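Local structure of F420-reducing hydrogenase, subunit beta (Methanothermobacter marburgensis, 4OMF) at residues A34-D38 / E39-E43; P80-M83 / M84-K87; R120-A123 / D124-L128. The protein probably passes electrons from an iron-sulfur cluster through its bound FAD to coenzyme F420, as the beta subunit of the F420-reducing hydrogenase. All coordinates share one frame; numbering follows the deposited sequence.

Interaction 1: residues A34-D38 / E39-E43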
# COMPACT_ATOMS: atom_id res chain seq x y z
N ALA C 34 -32.64 -25.52 -0.96
CA ALA C 34 -33.21 -26.10 -2.17
C ALA C 34 -34.70 -25.82 -2.26
O ALA C 34 -35.24 -25.53 -3.33
CB ALA C 34 -32.96 -27.61 -2.23
N TYR C 35 -35.38 -25.89 -1.11
CA TYR C 35 -36.81 -25.62 -1.08
C TYR C 35 -37.07 -24.15 -1.43
O TYR C 35 -37.97 -23.84 -2.23
CB TYR C 35 -37.39 -25.94 0.29
CG TYR C 35 -38.81 -25.47 0.43
CD1 TYR C 35 -39.83 -26.14 -0.22
CD2 TYR C 35 -39.12 -24.35 1.19
CE1 TYR C 35 -41.14 -25.73 -0.11
CE2 TYR C 35 -40.44 -23.92 1.30
CZ TYR C 35 -41.44 -24.62 0.64
OH TYR C 35 -42.75 -24.22 0.72
N ALA C 36 -36.32 -23.26 -0.79
CA ALA C 36 -36.47 -21.82 -1.03
C ALA C 36 -36.20 -21.47 -2.50
O ALA C 36 -36.91 -20.65 -3.10
CB ALA C 36 -35.53 -21.03 -0.12
N LEU C 37 -35.19 -22.10 -3.08
CA LEU C 37 -34.87 -21.90 -4.50
C LEU C 37 -36.03 -22.37 -5.40
O LEU C 37 -36.50 -21.63 -6.27
CB LEU C 37 -33.58 -22.63 -4.86
CG LEU C 37 -33.05 -22.47 -6.28
CD1 LEU C 37 -32.71 -21.01 -6.57
CD2 LEU C 37 -31.84 -23.36 -6.50
N ASP C 38 -36.51 -23.59 -5.16
CA ASP C 38 -37.61 -24.14 -5.96
C ASP C 38 -38.89 -23.33 -5.83
O ASP C 38 -39.66 -23.24 -6.78
CB ASP C 38 -37.89 -25.59 -5.58
CG ASP C 38 -38.98 -26.22 -6.42
OD1 ASP C 38 -38.75 -26.45 -7.63
OD2 ASP C 38 -40.07 -26.50 -5.87
N GLU C 39 -39.12 -22.75 -4.65
CA GLU C 39 -40.33 -21.95 -4.43
C GLU C 39 -40.20 -20.50 -4.91
O GLU C 39 -41.18 -19.76 -4.92
CB GLU C 39 -40.70 -21.96 -2.96
CG GLU C 39 -41.26 -23.29 -2.50
CD GLU C 39 -42.59 -23.61 -3.14
OE1 GLU C 39 -43.48 -22.73 -3.13
OE2 GLU C 39 -42.74 -24.75 -3.66
N GLY C 40 -39.00 -20.10 -5.31
CA GLY C 40 -38.76 -18.72 -5.68
C GLY C 40 -38.63 -17.76 -4.50
O GLY C 40 -38.67 -16.54 -4.67
N ILE C 41 -38.47 -18.29 -3.29
CA ILE C 41 -38.19 -17.45 -2.14
C ILE C 41 -36.79 -16.86 -2.26
O ILE C 41 -36.55 -15.71 -1.88
CB ILE C 41 -38.34 -18.24 -0.83
CG1 ILE C 41 -39.81 -18.62 -0.62
CG2 ILE C 41 -37.86 -17.43 0.36
CD1 ILE C 41 -40.01 -19.71 0.40
N ILE C 42 -35.88 -17.64 -2.83
CA ILE C 42 -34.58 -17.13 -3.22
C ILE C 42 -34.31 -17.49 -4.67
O ILE C 42 -34.97 -18.38 -5.23
CB ILE C 42 -33.43 -17.69 -2.33
CG1 ILE C 42 -33.30 -19.21 -2.45
CG2 ILE C 42 -33.61 -17.22 -0.87
CD1 ILE C 42 -32.24 -19.83 -1.51
N GLU C 43 -33.35 -16.79 -5.27
CA GLU C 43 -32.98 -17.03 -6.67
C GLU C 43 -31.58 -17.65 -6.77
O GLU C 43 -31.13 -18.07 -7.85
CB GLU C 43 -33.03 -15.71 -7.47
CG GLU C 43 -34.43 -15.11 -7.51
CD GLU C 43 -34.47 -13.67 -7.99
OE1 GLU C 43 -33.44 -12.96 -7.92
OE2 GLU C 43 -35.56 -13.24 -8.45
O HOH W 1 -35.87 -19.33 -7.86

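Interaction 2: residues P80-M83 / M84-K87. With FAD (flavin-adenine dinucleotide), chain R.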
# COMPACT_ATOMS: atom_id res chain seq x y z
N PRO C 80 -14.75 -18.13 3.36
CA PRO C 80 -15.27 -16.81 3.76
C PRO C 80 -16.50 -16.45 2.95
O PRO C 80 -16.42 -15.61 2.04
CB PRO C 80 -14.10 -15.86 3.45
CG PRO C 80 -12.90 -16.75 3.18
CD PRO C 80 -13.48 -18.02 2.63
N ASN C 81 -17.62 -17.08 3.29
CA ASN C 81 -18.83 -17.00 2.47
C ASN C 81 -19.35 -15.59 2.26
O ASN C 81 -19.93 -15.32 1.23
CB ASN C 81 -19.96 -17.84 3.10
CG ASN C 81 -19.77 -19.32 2.88
OD1 ASN C 81 -18.81 -19.75 2.24
ND2 ASN C 81 -20.69 -20.12 3.40
N VAL C 82 -19.13 -14.71 3.24
CA VAL C 82 -19.63 -13.35 3.11
C VAL C 82 -19.03 -12.66 1.89
O VAL C 82 -19.69 -11.80 1.31
CB VAL C 82 -19.34 -12.51 4.38
CG1 VAL C 82 -20.01 -11.12 4.32
CG2 VAL C 82 -19.82 -13.26 5.61
N MET C 83 -17.82 -13.03 1.50
CA MET C 83 -17.14 -12.34 0.38
C MET C 83 -17.91 -12.37 -0.94
O MET C 83 -17.68 -11.52 -1.80
CB MET C 83 -15.74 -12.94 0.16
CG MET C 83 -15.73 -14.27 -0.58
SD MET C 83 -14.06 -15.04 -0.61
CE MET C 83 -13.24 -13.74 -1.53
N MET C 84 -18.81 -13.34 -1.14
CA MET C 84 -19.49 -13.46 -2.43
C MET C 84 -20.89 -12.85 -2.47
O MET C 84 -21.52 -12.85 -3.52
CB MET C 84 -19.59 -14.94 -2.84
CG MET C 84 -18.24 -15.61 -3.05
SD MET C 84 -17.41 -14.92 -4.49
CE MET C 84 -18.67 -15.23 -5.73
N LEU C 85 -21.38 -12.35 -1.34
CA LEU C 85 -22.74 -11.80 -1.28
C LEU C 85 -22.94 -10.63 -2.23
O LEU C 85 -24.00 -10.52 -2.84
CB LEU C 85 -23.08 -11.36 0.16
CG LEU C 85 -23.17 -12.49 1.19
CD1 LEU C 85 -23.51 -11.88 2.54
CD2 LEU C 85 -24.21 -13.55 0.83
N LYS C 86 -21.96 -9.75 -2.39
CA LYS C 86 -22.23 -8.63 -3.29
C LYS C 86 -22.14 -9.05 -4.76
O LYS C 86 -22.98 -8.62 -5.55
CB LYS C 86 -21.33 -7.41 -3.06
CG LYS C 86 -21.88 -6.17 -3.86
CD LYS C 86 -20.87 -5.07 -4.03
CE LYS C 86 -20.57 -4.43 -2.70
NZ LYS C 86 -19.31 -3.63 -2.77
N LYS C 87 -21.16 -9.88 -5.14
CA LYS C 87 -21.13 -10.40 -6.50
C LYS C 87 -22.50 -11.04 -6.86
O LYS C 87 -23.00 -10.93 -7.99
CB LYS C 87 -20.01 -11.43 -6.67
CG LYS C 87 -19.83 -11.93 -8.09
CD LYS C 87 -18.98 -10.97 -8.92
CE LYS C 87 -18.95 -11.32 -10.42
NZ LYS C 87 -18.69 -12.76 -10.68
PA FAD R . -25.62 -29.95 4.57
O1A FAD R . -24.53 -30.97 4.75
O2A FAD R . -26.87 -30.20 3.78
O5B FAD R . -24.94 -28.64 3.95
C5B FAD R . -23.83 -28.12 4.69
C4B FAD R . -23.70 -26.64 4.33
O4B FAD R . -22.63 -26.07 5.09
C3B FAD R . -23.35 -26.49 2.85
O3B FAD R . -24.19 -25.52 2.21
C2B FAD R . -21.92 -25.97 2.89
O2B FAD R . -21.68 -25.06 1.81
C1B FAD R . -21.81 -25.29 4.24
N9A FAD R . -20.42 -25.31 4.71
C8A FAD R . -19.64 -26.40 4.82
N7A FAD R . -18.42 -26.07 5.31
C5A FAD R . -18.43 -24.73 5.51
C6A FAD R . -17.45 -23.72 5.98
N6A FAD R . -16.19 -24.08 6.34
N1A FAD R . -17.87 -22.45 6.05
C2A FAD R . -19.10 -22.06 5.67
N3A FAD R . -20.05 -22.92 5.21
C4A FAD R . -19.75 -24.24 5.12
N1 FAD R . -22.15 -28.32 14.27
C2 FAD R . -22.40 -28.41 15.63
O2 FAD R . -23.41 -29.03 16.02
N3 FAD R . -21.51 -27.84 16.53
C4 FAD R . -20.40 -27.14 16.08
O4 FAD R . -19.64 -26.61 16.92
C4X FAD R . -19.82 -27.61 14.85
N5 FAD R . -18.56 -26.93 14.44
C5X FAD R . -18.63 -26.38 13.08
C6 FAD R . -17.48 -25.68 12.68
C7 FAD R . -17.34 -25.30 11.34
C7M FAD R . -16.11 -24.52 10.89
C8 FAD R . -18.33 -25.66 10.43
C8M FAD R . -18.29 -25.32 8.95
C9 FAD R . -19.48 -26.38 10.83
C9A FAD R . -19.59 -26.83 12.15
N10 FAD R . -20.78 -27.47 12.58
C10 FAD R . -20.87 -27.99 13.86
C1' FAD R . -21.99 -27.58 11.75
C2' FAD R . -22.12 -28.88 10.99
O2' FAD R . -20.96 -29.57 10.86
C3' FAD R . -22.91 -28.77 9.90
O3' FAD R . -22.35 -28.08 8.88
C4' FAD R . -24.38 -28.46 10.15
O4' FAD R . -24.97 -29.37 11.10
C5' FAD R . -25.17 -28.46 8.84
O5' FAD R . -25.39 -29.80 8.42
P FAD R . -26.53 -30.16 7.35
O1P FAD R . -27.80 -29.48 7.83
O2P FAD R . -26.56 -31.64 7.12
O3P FAD R . -26.03 -29.36 6.03
O HOH W 2 -19.18 -9.90 -3.00

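Interaction 3: residues R120-A123 / D124-L128. With KEN (N,N-dimethylmethanamine), chain P.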
# COMPACT_ATOMS: atom_id res chain seq x y z
N ARG C 120 -23.97 -0.87 -1.08
CA ARG C 120 -25.12 -0.37 -1.83
C ARG C 120 -26.04 -1.49 -2.32
O ARG C 120 -25.56 -2.38 -2.97
CB ARG C 120 -24.60 0.45 -3.03
CG ARG C 120 -25.62 0.88 -4.07
CD ARG C 120 -24.84 1.50 -5.26
NE ARG C 120 -25.68 1.63 -6.45
CZ ARG C 120 -26.19 2.78 -6.91
NH1 ARG C 120 -25.93 3.93 -6.31
NH2 ARG C 120 -26.96 2.75 -8.00
N PHE C 121 -27.33 -1.43 -2.00
CA PHE C 121 -28.36 -2.34 -2.53
C PHE C 121 -28.00 -3.83 -2.39
O PHE C 121 -28.02 -4.59 -3.38
CB PHE C 121 -28.65 -2.01 -4.00
CG PHE C 121 -29.12 -0.58 -4.23
CD1 PHE C 121 -29.77 0.13 -3.24
CD2 PHE C 121 -28.91 0.04 -5.45
CE1 PHE C 121 -30.21 1.44 -3.45
CE2 PHE C 121 -29.36 1.36 -5.67
CZ PHE C 121 -30.01 2.05 -4.66
N LEU C 122 -27.65 -4.22 -1.17
CA LEU C 122 -27.49 -5.62 -0.83
C LEU C 122 -28.35 -6.01 0.37
O LEU C 122 -29.00 -7.05 0.35
CB LEU C 122 -26.02 -5.95 -0.55
CG LEU C 122 -25.81 -7.32 0.12
CD1 LEU C 122 -26.34 -8.46 -0.78
CD2 LEU C 122 -24.35 -7.52 0.40
N ALA C 123 -28.40 -5.14 1.39
CA ALA C 123 -28.97 -5.52 2.69
C ALA C 123 -30.38 -6.10 2.60
O ALA C 123 -30.68 -7.13 3.20
CB ALA C 123 -28.96 -4.33 3.61
N ASP C 124 -31.25 -5.47 1.82
CA ASP C 124 -32.64 -5.92 1.78
C ASP C 124 -32.84 -7.13 0.85
O ASP C 124 -33.92 -7.71 0.81
CB ASP C 124 -33.54 -4.77 1.35
CG ASP C 124 -33.47 -3.60 2.32
OD1 ASP C 124 -33.51 -3.86 3.55
OD2 ASP C 124 -33.36 -2.44 1.87
N LYS C 125 -31.80 -7.51 0.13
CA LYS C 125 -31.90 -8.66 -0.78
C LYS C 125 -31.67 -10.00 -0.10
O LYS C 125 -31.96 -11.04 -0.68
CB LYS C 125 -30.91 -8.48 -1.94
CG LYS C 125 -31.39 -7.37 -2.87
CD LYS C 125 -30.36 -6.95 -3.88
CE LYS C 125 -30.81 -5.69 -4.64
NZ LYS C 125 -29.75 -5.29 -5.62
N ILE C 126 -31.14 -9.97 1.12
CA ILE C 126 -30.94 -11.21 1.85
C ILE C 126 -32.29 -11.67 2.41
O ILE C 126 -32.90 -10.97 3.22
CB ILE C 126 -29.90 -11.03 2.96
CG1 ILE C 126 -28.58 -10.57 2.34
CG2 ILE C 126 -29.72 -12.33 3.75
CD1 ILE C 126 -27.48 -10.43 3.31
N LYS C 127 -32.78 -12.81 1.93
CA LYS C 127 -34.12 -13.28 2.32
C LYS C 127 -34.08 -14.48 3.27
O LYS C 127 -35.04 -14.77 3.97
CB LYS C 127 -34.95 -13.64 1.09
CG LYS C 127 -35.10 -12.49 0.09
CD LYS C 127 -35.78 -11.26 0.71
CE LYS C 127 -35.85 -10.09 -0.29
NZ LYS C 127 -36.44 -8.89 0.36
N LEU C 128 -32.96 -15.21 3.26
CA LEU C 128 -32.83 -16.36 4.15
C LEU C 128 -31.39 -16.55 4.56
O LEU C 128 -30.52 -16.84 3.73
CB LEU C 128 -33.34 -17.62 3.47
CG LEU C 128 -33.16 -18.95 4.20
CD1 LEU C 128 -33.95 -18.97 5.49
CD2 LEU C 128 -33.59 -20.06 3.29
CA1 KEN P . -34.60 -11.80 7.99
CB1 KEN P . -33.24 -10.09 6.75
CC1 KEN P . -32.48 -12.43 6.76
NE1 KEN P . -33.70 -11.53 6.79

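Interaction 1: residues A34-D38 / E39-E43
Ala36 and Ile42 meet in the closely packed half of this helix end: CB of Ala36 lies 3.7 Å from Ile42 CG1, and the CD1 beyond it is almost as near. Ile42 CG1, between its own backbone N and carbonyl carbon (chi1 63°), is laid back against Leu37 N. Close packing continues at Tyr35, whose buried ring takes CG of Glu39 over one face, a CH-pi contact 3.7 Å from CG to the ring centroid; Tyr35 OH is held by Gln232 of helix 224-235. Beneath the side chains, Ala36 O accepts a nearly straight bond from Ile42 N (3.2 Å, 169° at the hydrogen) and a weak one from Ile41 N, while Gly40 N reaches back to Leu37 O. With Gly40 at positive phi, this is the Schellman motif that ends helix 28-39 and turns the chain toward strand 44-51; any side chain here would collide with the carbonyl oxygen of Glu39. On the looser, solvent side, where Gly40 is exposed, the bent chain of Glu39 runs its carboxylate outward, and Asp38 OD2 and Glu39 OE2 stand 3.9 Å apart as like charges. A water bridges Leu37 O and Ile42 O.

Interaction 2: residues P80-M83 / M84-K87
From Pro80 onward the backbone winds in i to i+3 bonds, Met83 N to Pro80 O at 3.0 Å, then Met84 N to Asn81 O at 3.3 Å and Leu85 N to Val82 O at 3.2 Å, the last two nearly straight at the hydrogen but approaching from above the carbonyl plane. On the buried side of this turn Val82 and Leu85 cross at an angle, CG1 of the valine 4.0 Å from CD1 of the leucine, while Leu85 CG rests on Val82 O. Met83 and Met84 lie side by side and point the same way, their CG atoms 3.8 Å apart; Met83 takes the less usual position with CG between its backbone N and carbonyl carbon (chi1 77°), which sets that methylene against Met84 N. The turn leads into the short helix 85-89, which packs on helix 103-114 through Ile109 and on the central mixed sheet through Val46 and Leu97. Asn81, at the start of the turn, belongs to the FAD pocket: its ND2 comes 3.4 Å from C2A of the adenine ring. The amide is held from both ends, OD1 by Ser79 OG and ND2 by Val100 O, an arrangement that would fix its rotation beside the adenine.

Interaction 3: residues R120-A123 / D124-L128
Lys125 reaches back along the chain it follows, its ammonium group ending on the carbonyl of Phe121 four residues earlier, with NZ 2.9 Å from Phe121 O. The turn closes the beta-alpha-beta crossover from strand 97-101 through helix 103-114 to strand 126-132, which lies parallel to and beside 97-101. Lys125 CG lies anti to its carbonyl carbon (chi1 -71°), and the extended chain runs alongside Phe121 O, CE 3.3 Å from it, and brings NZ to that oxygen, tilted 29° from the carbonyl plane. The backbone adds a second link, Lys125 N to Leu122 O at 2.8 Å. A methionine in place of Lys125 would probably leave Phe121 O without its charged side-chain donor, the link between the two residues being lost. Phe121 occupies a left-handed backbone conformation and lays its ring against the side chain of Arg120, which is salt-bridged to acidic residues of other protein chains. On the inner side Leu122 and Ile126 face helix 103-114, packing on Met112. Ile126 also belongs to the trimethylamine pocket, its CG2 4.1 Å from CC1 of the ligand. Lys127, bent at its first two torsions, brings NZ to 2.8 Å from Asp124 O, nearly along the C=O axis.

As a worked example of how short turns serve a larger fold, interaction 1 leads into strand 44-51 and interaction 3 into strand 126-132, while interaction 2 starts a helix packed on the same mixed sheet. Interaction 2 is buried, its inner residues apolar, though Lys86 and Lys87 reach acidic side chains of another protein chain; interactions 1 and 3 are only partly buried. Interaction 1 ends a helix with backbone bonds, whereas interaction 3 enters a strand with help from lysine ammonium groups. Leu85 and Ile126 both pack on Ile109 of helix 103-114. Interaction 3 touches both others, Leu128 CD2 packing on Ala36 CB and Leu122 CD1 on Leu85 O; interactions 1 and 2 stay about 10 Å apart at their nearest atoms.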